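Local coordinates for protein Hen1 (Anabaena variabilis, PDB 3JWH) that probably transfers a methyl group from S-adenosylmethionine to the 2'-hydroxyl of the 3'-terminal nucleotide of RNA, at residues Ala106-Val111 with Lys134-Thr139; Arg32-Gly37 with Gln55-Asp60; Ser169-Trp174 with Gln203-Ile208. One frame throughout, in Å; residues are numbered along the deposited sequence.

Contact 1 of 3, residues Ala106-Val111 with Lys134-Thr139. With SAH (S-adenosyl-L-homocysteine), chain C.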
loop_
_atom_site.group_PDB
_atom_site.type_symbol
_atom_site.label_atom_id
_atom_site.label_comp_id
_atom_site.label_asym_id
_atom_site.label_seq_id
_atom_site.Cartn_x
_atom_site.Cartn_y
_atom_site.Cartn_z
ATOM N N ALA A 106 -1.998 -6.606 -2.147
ATOM C CA ALA A 106 -1.697 -6.027 -0.860
ATOM C C ALA A 106 -1.191 -4.610 -1.177
ATOM O O ALA A 106 -0.417 -4.420 -2.116
ATOM C CB ALA A 106 -0.606 -6.819 -0.185
ATOM N N THR A 107 -1.642 -3.613 -0.431
ATOM C CA THR A 107 -1.143 -2.257 -0.666
ATOM C C THR A 107 -0.404 -1.839 0.588
ATOM O O THR A 107 -0.854 -2.100 1.694
ATOM C CB THR A 107 -2.278 -1.241 -0.950
ATOM O OG1 THR A 107 -3.246 -1.286 0.110
ATOM C CG2 THR A 107 -2.945 -1.540 -2.285
ATOM N N VAL A 108 0.740 -1.200 0.415
ATOM C CA VAL A 108 1.555 -0.746 1.534
ATOM C C VAL A 108 1.802 0.732 1.179
ATOM O O VAL A 108 2.781 1.069 0.504
ATOM C CB VAL A 108 2.902 -1.523 1.573
ATOM C CG1 VAL A 108 3.581 -1.312 2.890
ATOM C CG2 VAL A 108 2.670 -3.011 1.289
ATOM N N ILE A 109 0.910 1.599 1.638
ATOM C CA ILE A 109 0.955 3.023 1.324
ATOM C C ILE A 109 1.572 3.904 2.387
ATOM O O ILE A 109 1.034 4.040 3.488
ATOM C CB ILE A 109 -0.454 3.541 1.040
ATOM C CG1 ILE A 109 -1.181 2.554 0.134
ATOM C CG2 ILE A 109 -0.394 4.914 0.354
ATOM C CD1 ILE A 109 -0.477 2.278 -1.196
ATOM N N GLU A 110 2.706 4.506 2.048
ATOM C CA GLU A 110 3.403 5.380 2.978
ATOM C C GLU A 110 3.628 4.644 4.299
ATOM O O GLU A 110 3.337 5.165 5.384
ATOM C CB GLU A 110 2.582 6.654 3.211
ATOM C CG GLU A 110 2.120 7.343 1.906
ATOM C CD GLU A 110 3.278 7.774 0.987
ATOM O OE1 GLU A 110 4.076 8.655 1.383
ATOM O OE2 GLU A 110 3.388 7.236 -0.132
ATOM N N VAL A 111 4.150 3.426 4.197
ATOM C CA VAL A 111 4.414 2.615 5.371
ATOM C C VAL A 111 5.887 2.303 5.583
ATOM O O VAL A 111 6.378 2.432 6.696
ATOM C CB VAL A 111 3.629 1.270 5.320
ATOM C CG1 VAL A 111 4.115 0.329 6.406
ATOM C CG2 VAL A 111 2.152 1.523 5.518
ATOM N N LYS A 134 -0.634 -11.934 -5.608
ATOM C CA LYS A 134 -0.258 -11.742 -7.003
ATOM C C LYS A 134 0.279 -10.321 -7.227
ATOM O O LYS A 134 1.272 -10.127 -7.930
ATOM C CB LYS A 134 -1.467 -11.967 -7.907
ATOM C CG LYS A 134 -1.125 -11.958 -9.395
ATOM C CD LYS A 134 -2.345 -12.229 -10.269
ATOM C CE LYS A 134 -1.933 -12.440 -11.724
ATOM N NZ LYS A 134 -3.084 -12.871 -12.580
ATOM N N ILE A 135 -0.369 -9.346 -6.604
ATOM C CA ILE A 135 0.014 -7.943 -6.751
ATOM C C ILE A 135 0.370 -7.289 -5.431
ATOM O O ILE A 135 -0.286 -7.539 -4.428
ATOM C CB ILE A 135 -1.153 -7.104 -7.358
ATOM C CG1 ILE A 135 -1.554 -7.660 -8.717
ATOM C CG2 ILE A 135 -0.766 -5.631 -7.447
ATOM C CD1 ILE A 135 -0.403 -7.789 -9.663
ATOM N N VAL A 136 1.402 -6.453 -5.439
ATOM C CA VAL A 136 1.799 -5.682 -4.255
ATOM C C VAL A 136 2.095 -4.232 -4.670
ATOM O O VAL A 136 2.986 -3.989 -5.479
ATOM C CB VAL A 136 3.080 -6.204 -3.577
ATOM C CG1 VAL A 136 3.303 -5.434 -2.302
ATOM C CG2 VAL A 136 2.980 -7.700 -3.297
ATOM N N ILE A 137 1.369 -3.275 -4.112
ATOM C CA ILE A 137 1.617 -1.880 -4.436
ATOM C C ILE A 137 2.200 -1.172 -3.221
ATOM O O ILE A 137 1.616 -1.189 -2.146
ATOM C CB ILE A 137 0.318 -1.180 -4.925
ATOM C CG1 ILE A 137 -0.115 -1.812 -6.242
ATOM C CG2 ILE A 137 0.565 0.340 -5.122
ATOM C CD1 ILE A 137 -1.611 -2.101 -6.343
ATOM N N VAL A 138 3.381 -0.586 -3.410
ATOM C CA VAL A 138 4.109 0.140 -2.369
ATOM C C VAL A 138 4.422 1.591 -2.794
ATOM O O VAL A 138 4.972 1.818 -3.870
ATOM C CB VAL A 138 5.462 -0.543 -2.080
ATOM C CG1 VAL A 138 6.215 0.221 -0.972
ATOM C CG2 VAL A 138 5.242 -2.003 -1.714
ATOM N N THR A 139 4.078 2.573 -1.965
ATOM C CA THR A 139 4.402 3.954 -2.310
ATOM C C THR A 139 5.159 4.550 -1.150
ATOM O O THR A 139 4.909 4.221 0.004
ATOM C CB THR A 139 3.159 4.843 -2.544
ATOM O OG1 THR A 139 2.529 5.115 -1.295
ATOM C CG2 THR A 139 2.176 4.176 -3.439
HETATM N N SAH C . -1.554 4.219 4.730
HETATM C CA SAH C . -2.223 5.280 5.498
HETATM C CB SAH C . -1.181 6.055 6.306
HETATM C CG SAH C . -0.408 5.109 7.226
HETATM S SD SAH C . 0.914 5.921 8.197
HETATM C C SAH C . -2.922 6.246 4.539
HETATM O O SAH C . -2.274 7.259 4.198
HETATM O OXT SAH C . -4.082 5.950 4.174
HETATM C "C5'" SAH C . 1.768 4.402 8.754
HETATM C "C4'" SAH C . 0.771 3.367 9.278
HETATM O "O4'" SAH C . 1.456 2.114 9.452
HETATM C "C3'" SAH C . 0.240 3.786 10.652
HETATM O "O3'" SAH C . -1.132 3.403 10.783
HETATM C "C2'" SAH C . 1.118 2.952 11.584
HETATM O "O2'" SAH C . 0.421 2.729 12.813
HETATM C "C1'" SAH C . 1.148 1.656 10.777
HETATM N N9 SAH C . 2.218 0.741 11.230
HETATM C C8 SAH C . 3.481 1.081 11.474
HETATM N N7 SAH C . 4.172 0.001 11.829
HETATM C C5 SAH C . 3.344 -1.038 11.813
HETATM C C6 SAH C . 3.481 -2.389 12.088
HETATM N N6 SAH C . 4.658 -2.883 12.472
HETATM N N1 SAH C . 2.416 -3.186 11.976
HETATM C C2 SAH C . 1.237 -2.702 11.608
HETATM N N3 SAH C . 1.069 -1.422 11.341
HETATM C C4 SAH C . 2.095 -0.565 11.432
HETATM O O HOH W 1 5.226 2.197 2.040
#

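Contact 2 of 3, residues Arg32-Gly37 with Gln55-Asp60. With SAH (S-adenosyl-L-homocysteine), chain C.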
loop_
_atom_site.group_PDB
_atom_site.type_symbol
_atom_site.label_atom_id
_atom_site.label_comp_id
_atom_site.label_asym_id
_atom_site.label_seq_id
_atom_site.Cartn_x
_atom_site.Cartn_y
_atom_site.Cartn_z
ATOM N N ARG A 32 -9.910 -8.307 -4.613
ATOM C CA ARG A 32 -9.786 -8.594 -3.187
ATOM C C ARG A 32 -8.519 -7.931 -2.690
ATOM O O ARG A 32 -7.427 -8.381 -2.997
ATOM C CB ARG A 32 -9.693 -10.102 -2.975
ATOM C CG ARG A 32 -10.815 -10.899 -3.616
ATOM C CD ARG A 32 -11.982 -11.064 -2.670
ATOM N NE ARG A 32 -13.179 -11.577 -3.334
ATOM C CZ ARG A 32 -14.321 -11.837 -2.707
ATOM N NH1 ARG A 32 -14.424 -11.632 -1.401
ATOM N NH2 ARG A 32 -15.368 -12.267 -3.392
ATOM N N VAL A 33 -8.660 -6.883 -1.890
ATOM C CA VAL A 33 -7.489 -6.164 -1.427
ATOM C C VAL A 33 -7.289 -6.046 0.069
ATOM O O VAL A 33 -8.225 -5.823 0.824
ATOM C CB VAL A 33 -7.480 -4.708 -1.988
ATOM C CG1 VAL A 33 -6.152 -4.004 -1.623
ATOM C CG2 VAL A 33 -7.726 -4.720 -3.508
ATOM N N ILE A 34 -6.035 -6.156 0.479
ATOM C CA ILE A 34 -5.703 -5.999 1.865
ATOM C C ILE A 34 -4.717 -4.846 2.006
ATOM O O ILE A 34 -3.651 -4.856 1.425
ATOM C CB ILE A 34 -5.122 -7.307 2.474
ATOM C CG1 ILE A 34 -4.777 -7.075 3.941
ATOM C CG2 ILE A 34 -3.878 -7.744 1.729
ATOM C CD1 ILE A 34 -4.460 -8.375 4.724
ATOM N N ASP A 35 -5.086 -3.852 2.805
ATOM C CA ASP A 35 -4.246 -2.683 3.030
ATOM C C ASP A 35 -3.438 -2.791 4.331
ATOM O O ASP A 35 -3.985 -2.644 5.427
ATOM C CB ASP A 35 -5.133 -1.445 3.049
ATOM C CG ASP A 35 -4.339 -0.162 3.056
ATOM O OD1 ASP A 35 -3.267 -0.116 2.412
ATOM O OD2 ASP A 35 -4.803 0.808 3.694
ATOM N N LEU A 36 -2.145 -3.047 4.199
ATOM C CA LEU A 36 -1.270 -3.214 5.359
ATOM C C LEU A 36 -0.749 -1.872 5.885
ATOM O O LEU A 36 -0.030 -1.165 5.202
ATOM C CB LEU A 36 -0.119 -4.154 4.998
ATOM C CG LEU A 36 -0.559 -5.471 4.334
ATOM C CD1 LEU A 36 0.644 -6.191 3.764
ATOM C CD2 LEU A 36 -1.294 -6.345 5.345
ATOM N N GLY A 37 -1.114 -1.551 7.119
ATOM C CA GLY A 37 -0.732 -0.287 7.717
ATOM C C GLY A 37 -1.756 0.695 7.180
ATOM O O GLY A 37 -1.422 1.772 6.695
ATOM N N GLN A 55 -13.678 -7.239 -1.884
ATOM C CA GLN A 55 -13.285 -7.428 -0.504
ATOM C C GLN A 55 -12.207 -6.429 -0.144
ATOM O O GLN A 55 -11.222 -6.281 -0.862
ATOM C CB GLN A 55 -12.786 -8.846 -0.263
ATOM C CG GLN A 55 -12.321 -9.081 1.160
ATOM C CD GLN A 55 -12.034 -10.553 1.430
ATOM O OE1 GLN A 55 -11.792 -11.328 0.506
ATOM N NE2 GLN A 55 -12.049 -10.934 2.698
ATOM N N ILE A 56 -12.437 -5.728 0.957
ATOM C CA ILE A 56 -11.522 -4.721 1.459
ATOM C C ILE A 56 -11.120 -5.059 2.898
ATOM O O ILE A 56 -11.969 -5.123 3.775
ATOM C CB ILE A 56 -12.184 -3.304 1.478
ATOM C CG1 ILE A 56 -12.551 -2.842 0.070
ATOM C CG2 ILE A 56 -11.269 -2.316 2.110
ATOM C CD1 ILE A 56 -13.789 -3.448 -0.474
ATOM N N THR A 57 -9.835 -5.287 3.144
ATOM C CA THR A 57 -9.386 -5.550 4.497
ATOM C C THR A 57 -8.263 -4.595 4.848
ATOM O O THR A 57 -7.312 -4.476 4.097
ATOM C CB THR A 57 -8.858 -6.982 4.673
ATOM O OG1 THR A 57 -9.931 -7.911 4.519
ATOM C CG2 THR A 57 -8.253 -7.145 6.056
ATOM N N GLY A 58 -8.380 -3.931 5.996
ATOM C CA GLY A 58 -7.359 -3.007 6.462
ATOM C C GLY A 58 -6.704 -3.528 7.730
ATOM O O GLY A 58 -7.387 -3.953 8.653
ATOM N N VAL A 59 -5.375 -3.485 7.777
ATOM C CA VAL A 59 -4.618 -3.976 8.916
ATOM C C VAL A 59 -3.730 -2.885 9.512
ATOM O O VAL A 59 -3.051 -2.188 8.776
ATOM C CB VAL A 59 -3.693 -5.171 8.490
ATOM C CG1 VAL A 59 -2.962 -5.734 9.711
ATOM C CG2 VAL A 59 -4.514 -6.257 7.802
ATOM N N ASP A 60 -3.734 -2.737 10.839
ATOM C CA ASP A 60 -2.865 -1.758 11.496
ATOM C C ASP A 60 -2.573 -2.181 12.929
ATOM O O ASP A 60 -3.408 -2.802 13.576
ATOM C CB ASP A 60 -3.497 -0.363 11.509
ATOM C CG ASP A 60 -2.443 0.742 11.513
ATOM O OD1 ASP A 60 -1.892 1.074 12.583
ATOM O OD2 ASP A 60 -2.146 1.259 10.420
HETATM N N SAH C . -1.554 4.219 4.730
HETATM C CA SAH C . -2.223 5.280 5.498
HETATM C CB SAH C . -1.181 6.055 6.306
HETATM C CG SAH C . -0.408 5.109 7.226
HETATM S SD SAH C . 0.914 5.921 8.197
HETATM C C SAH C . -2.922 6.246 4.539
HETATM O O SAH C . -2.274 7.259 4.198
HETATM O OXT SAH C . -4.082 5.950 4.174
HETATM C "C5'" SAH C . 1.768 4.402 8.754
HETATM C "C4'" SAH C . 0.771 3.367 9.278
HETATM O "O4'" SAH C . 1.456 2.114 9.452
HETATM C "C3'" SAH C . 0.240 3.786 10.652
HETATM O "O3'" SAH C . -1.132 3.403 10.783
HETATM C "C2'" SAH C . 1.118 2.952 11.584
HETATM O "O2'" SAH C . 0.421 2.729 12.813
HETATM C "C1'" SAH C . 1.148 1.656 10.777
HETATM N N9 SAH C . 2.218 0.741 11.230
HETATM C C8 SAH C . 3.481 1.081 11.474
HETATM N N7 SAH C . 4.172 0.001 11.829
HETATM C C5 SAH C . 3.344 -1.038 11.813
HETATM C C6 SAH C . 3.481 -2.389 12.088
HETATM N N6 SAH C . 4.658 -2.883 12.472
HETATM N N1 SAH C . 2.416 -3.186 11.976
HETATM C C2 SAH C . 1.237 -2.702 11.608
HETATM N N3 SAH C . 1.069 -1.422 11.341
HETATM C C4 SAH C . 2.095 -0.565 11.432
#

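Contact 3 of 3, residues Ser169-Trp174 with Gln203-Ile208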
loop_
_atom_site.group_PDB
_atom_site.type_symbol
_atom_site.label_atom_id
_atom_site.label_comp_id
_atom_site.label_asym_id
_atom_site.label_seq_id
_atom_site.Cartn_x
_atom_site.Cartn_y
_atom_site.Cartn_z
ATOM N N SER A 169 16.855 6.484 -5.558
ATOM C CA SER A 169 17.844 5.430 -5.693
ATOM C C SER A 169 17.622 4.369 -4.624
ATOM O O SER A 169 17.552 3.181 -4.925
ATOM C CB SER A 169 19.251 6.018 -5.558
ATOM O OG SER A 169 20.238 5.003 -5.645
ATOM N N GLN A 170 17.513 4.809 -3.375
ATOM C CA GLN A 170 17.295 3.899 -2.267
ATOM C C GLN A 170 16.040 3.052 -2.467
ATOM O O GLN A 170 16.082 1.830 -2.307
ATOM C CB GLN A 170 17.210 4.688 -0.960
ATOM C CG GLN A 170 18.574 5.197 -0.505
ATOM C CD GLN A 170 18.511 6.152 0.675
ATOM O OE1 GLN A 170 19.548 6.516 1.242
ATOM N NE2 GLN A 170 17.304 6.569 1.049
ATOM N N PHE A 171 14.939 3.699 -2.832
ATOM C CA PHE A 171 13.676 3.014 -3.062
ATOM C C PHE A 171 13.779 1.983 -4.179
ATOM O O PHE A 171 13.312 0.849 -4.036
ATOM C CB PHE A 171 12.582 4.013 -3.433
ATOM C CG PHE A 171 11.227 3.385 -3.611
ATOM C CD1 PHE A 171 10.612 2.710 -2.551
ATOM C CD2 PHE A 171 10.567 3.462 -4.828
ATOM C CE1 PHE A 171 9.356 2.128 -2.714
ATOM C CE2 PHE A 171 9.309 2.882 -5.002
ATOM C CZ PHE A 171 8.702 2.215 -3.941
ATOM N N GLN A 172 14.373 2.385 -5.300
ATOM C CA GLN A 172 14.513 1.483 -6.429
ATOM C C GLN A 172 15.472 0.320 -6.192
ATOM O O GLN A 172 15.275 -0.761 -6.740
ATOM C CB GLN A 172 14.887 2.268 -7.693
ATOM C CG GLN A 172 13.648 2.874 -8.345
ATOM C CD GLN A 172 13.920 3.649 -9.615
ATOM O OE1 GLN A 172 14.570 3.157 -10.538
ATOM N NE2 GLN A 172 13.397 4.873 -9.677
ATOM N N ASN A 173 16.494 0.523 -5.372
ATOM C CA ASN A 173 17.428 -0.559 -5.070
ATOM C C ASN A 173 16.711 -1.529 -4.137
ATOM O O ASN A 173 16.877 -2.745 -4.233
ATOM C CB ASN A 173 18.685 -0.038 -4.362
ATOM C CG ASN A 173 19.547 0.839 -5.253
ATOM O OD1 ASN A 173 19.544 0.714 -6.488
ATOM N ND2 ASN A 173 20.319 1.725 -4.621
ATOM N N TRP A 174 15.926 -0.971 -3.220
ATOM C CA TRP A 174 15.167 -1.766 -2.269
ATOM C C TRP A 174 14.234 -2.690 -3.036
ATOM O O TRP A 174 14.185 -3.891 -2.764
ATOM C CB TRP A 174 14.330 -0.874 -1.350
ATOM C CG TRP A 174 13.361 -1.661 -0.505
ATOM C CD1 TRP A 174 13.664 -2.426 0.596
ATOM C CD2 TRP A 174 11.963 -1.858 -0.755
ATOM N NE1 TRP A 174 12.544 -3.091 1.033
ATOM C CE2 TRP A 174 11.486 -2.765 0.223
ATOM C CE3 TRP A 174 11.069 -1.360 -1.710
ATOM C CZ2 TRP A 174 10.148 -3.188 0.266
ATOM C CZ3 TRP A 174 9.733 -1.779 -1.664
ATOM C CH2 TRP A 174 9.289 -2.685 -0.685
ATOM N N GLN A 203 6.930 8.166 -4.983
ATOM C CA GLN A 203 7.396 7.009 -5.748
ATOM C C GLN A 203 6.431 5.847 -5.483
ATOM O O GLN A 203 5.972 5.656 -4.352
ATOM C CB GLN A 203 8.787 6.578 -5.293
ATOM C CG GLN A 203 9.698 7.695 -4.864
ATOM C CD GLN A 203 11.076 7.192 -4.535
ATOM O OE1 GLN A 203 11.714 6.537 -5.354
ATOM N NE2 GLN A 203 11.550 7.493 -3.339
ATOM N N MET A 204 6.129 5.075 -6.518
ATOM C CA MET A 204 5.244 3.929 -6.375
ATOM C C MET A 204 5.889 2.714 -7.029
ATOM O O MET A 204 6.591 2.828 -8.032
ATOM C CB MET A 204 3.874 4.212 -7.015
ATOM C CG MET A 204 2.897 3.024 -6.969
ATOM S SD MET A 204 1.153 3.428 -7.282
ATOM C CE MET A 204 1.057 3.050 -8.957
ATOM N N ALA A 205 5.687 1.546 -6.433
ATOM C CA ALA A 205 6.227 0.328 -6.997
ATOM C C ALA A 205 5.096 -0.677 -7.116
ATOM O O ALA A 205 4.365 -0.921 -6.158
ATOM C CB ALA A 205 7.323 -0.218 -6.120
ATOM N N VAL A 206 4.923 -1.217 -8.313
ATOM C CA VAL A 206 3.901 -2.215 -8.544
ATOM C C VAL A 206 4.638 -3.529 -8.809
ATOM O O VAL A 206 5.268 -3.693 -9.853
ATOM C CB VAL A 206 3.011 -1.853 -9.759
ATOM C CG1 VAL A 206 1.990 -2.946 -9.998
ATOM C CG2 VAL A 206 2.281 -0.530 -9.500
ATOM N N PHE A 207 4.589 -4.440 -7.836
ATOM C CA PHE A 207 5.224 -5.747 -7.959
ATOM C C PHE A 207 4.207 -6.741 -8.481
ATOM O O PHE A 207 3.084 -6.811 -7.984
ATOM C CB PHE A 207 5.713 -6.255 -6.605
ATOM C CG PHE A 207 6.824 -5.458 -6.011
ATOM C CD1 PHE A 207 8.148 -5.786 -6.273
ATOM C CD2 PHE A 207 6.549 -4.435 -5.120
ATOM C CE1 PHE A 207 9.168 -5.118 -5.648
ATOM C CE2 PHE A 207 7.561 -3.762 -4.491
ATOM C CZ PHE A 207 8.871 -4.098 -4.747
ATOM N N ILE A 208 4.591 -7.515 -9.481
ATOM C CA ILE A 208 3.684 -8.516 -10.011
ATOM C C ILE A 208 4.349 -9.878 -9.852
ATOM O O ILE A 208 5.513 -10.067 -10.224
ATOM C CB ILE A 208 3.348 -8.253 -11.483
ATOM C CG1 ILE A 208 2.554 -6.947 -11.590
ATOM C CG2 ILE A 208 2.524 -9.409 -12.058
ATOM C CD1 ILE A 208 2.153 -6.594 -13.000
#

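Contact 1 of 3, residues Ala106-Val111 with Lys134-Thr139
E110 and T139 meet side chain to side chain where strand 105-109 ends beside the continuing strand 135-141. The hydroxyl OG1 of T139 gives its proton to OE2 of E110, 2.6 Å away, on the anti lone pair of the carboxylate. The glutamate can do this because its chain is bent at chi2 (-60°), which turns the carboxylate back across the threonine at about a right angle. OE2 also forms a salt bridge with R17 of helix 13-27, so two donors grip one oxygen.

The backbone bonds are those of a parallel pair, the axes 4.7 Å apart. A106 N binds I135 O, I137 N binds A106 O, V108 N reaches I137 O at 2.7 Å, and T139 N returns to V108 O. Past the end of strand 105-109, E110 N still donates to T139 O at 3.0 Å, from above the carbonyl plane. A water fills the last step, giving protons to V108 O and T139 O and accepting one from V111 N.

Among the apolar contacts, V108 and V138 lie side by side, CB of V108 4.1 Å from CG2 of V138, on the side facing helix 117-131. On the other side, next to helix 13-27, CD1 of I109 packs 4.0 Å from the methyl CG2 of T139.

I109 O accepts a hydrogen bond from the amino N of S-adenosyl-L-homocysteine at 2.9 Å. The backbone and side-chain bonds of E110 to T139 thus hold the strand end that carries the I109 carbonyl against the neighbouring strand.

Contact 2 of 3, residues Arg32-Gly37 with Gln55-Asp60
R32-G37 and Q55-D60 run side by side as parallel strands, their axes 4.5 Å apart and 14° from alignment. Five backbone bonds zip them together: V33 N to Q55 O, T57 N to V33 O, D35 N to T57 O, V59 N to D35 O, and G37 N to V59 O at 2.6 Å.

At the outer end the R32 side chain, bent at chi2 (-90°), crosses Q55 at about a right angle. NH1 donates to Q55 OE1 over 3.3 Å; the oxygen lies near the guanidinium plane, but the donor stands well above the amide plane. NH2 has a salt bridge to E54. Further in, CG2 of V59 sits against CD1 of I34 at 3.7 Å and against CD2 of L36 at 4.1 Å.

At the other end D60 OD1 accepts a hydrogen bond from O2' of S-adenosyl-L-homocysteine at 2.9 Å. G39 N and S62 N also donate to this carboxylate. G37 O accepts a hydrogen bond from the ligand's amino N at 3.1 Å, and a side chain on G37 would run into the ribose O4'. A glycine just past the first strand and an acidic residue ending the second, joined through helix 42-49, form part of the cofactor site, in the way characteristic of Rossmann-fold methyltransferases.

Contact 3 of 3, residues Ser169-Trp174 with Gln203-Ile208
Q203 and F171 open the contact, sliding past each other in opposite directions. The F171 ring is carried toward the strand with CG anti to the backbone N (chi1 -177°). OE1 of Q203 comes to 3.3 Å from both CB and CD2 of F171, and CB of Q203 lies 3.6 Å from CD2; amide and ring planes are 64° apart. NE2 of Q203 has a weak hydrogen bond to T167 O, just before the helix segment.

M204 points its side chain to the other face of the sheet and offers F171 its backbone: its carbonyl carbon C is 4.0 Å from CE2, near the plane of the ring. A205 follows, and its methyl CB touches the ring tip CZ at 3.5 Å. An alanine in place of F171 would probably open a gap between the helix and A205 and leave the Q203 side chain freer to shift.

F207 is the last to take part. CZ of its ring approaches CZ3 of W174 at 4.0 Å, the two ring planes 87° apart. W174 NE1 is hydrogen-bonded to E124 of helix 117-131, which fixes the indole's polar edge.

Helix 168-181 therefore packs on a strand of the mixed sheet, with 203-208 lying between strands 135-141 and 184-188. F207 also meets F128 of helix 117-131 edge-to-face, so that its ring joins both helices to the sheet.

All three contacts are largely buried and belong to one sheet. From the chain's centre to the contact's centre is about 3 Å for contact 1, 9 Å for contact 2 and 12 Å for contact 3, whose helix carries exposed residues such as S169 and N173 and lies nearer the surface. Contacts 1 and 2 each join parallel neighbours of a beta-alpha-beta unit, and both bind S-adenosyl-L-homocysteine at their C-terminal ends. They meet directly: OG1 of T107 is probably hydrogen-bonded to OD1 of D35. The strand of contact 3 is the antiparallel neighbour of strand 135-141. Its helix-to-strand interface is mainly aromatic and apolar, whereas the other two rest on backbone bonds.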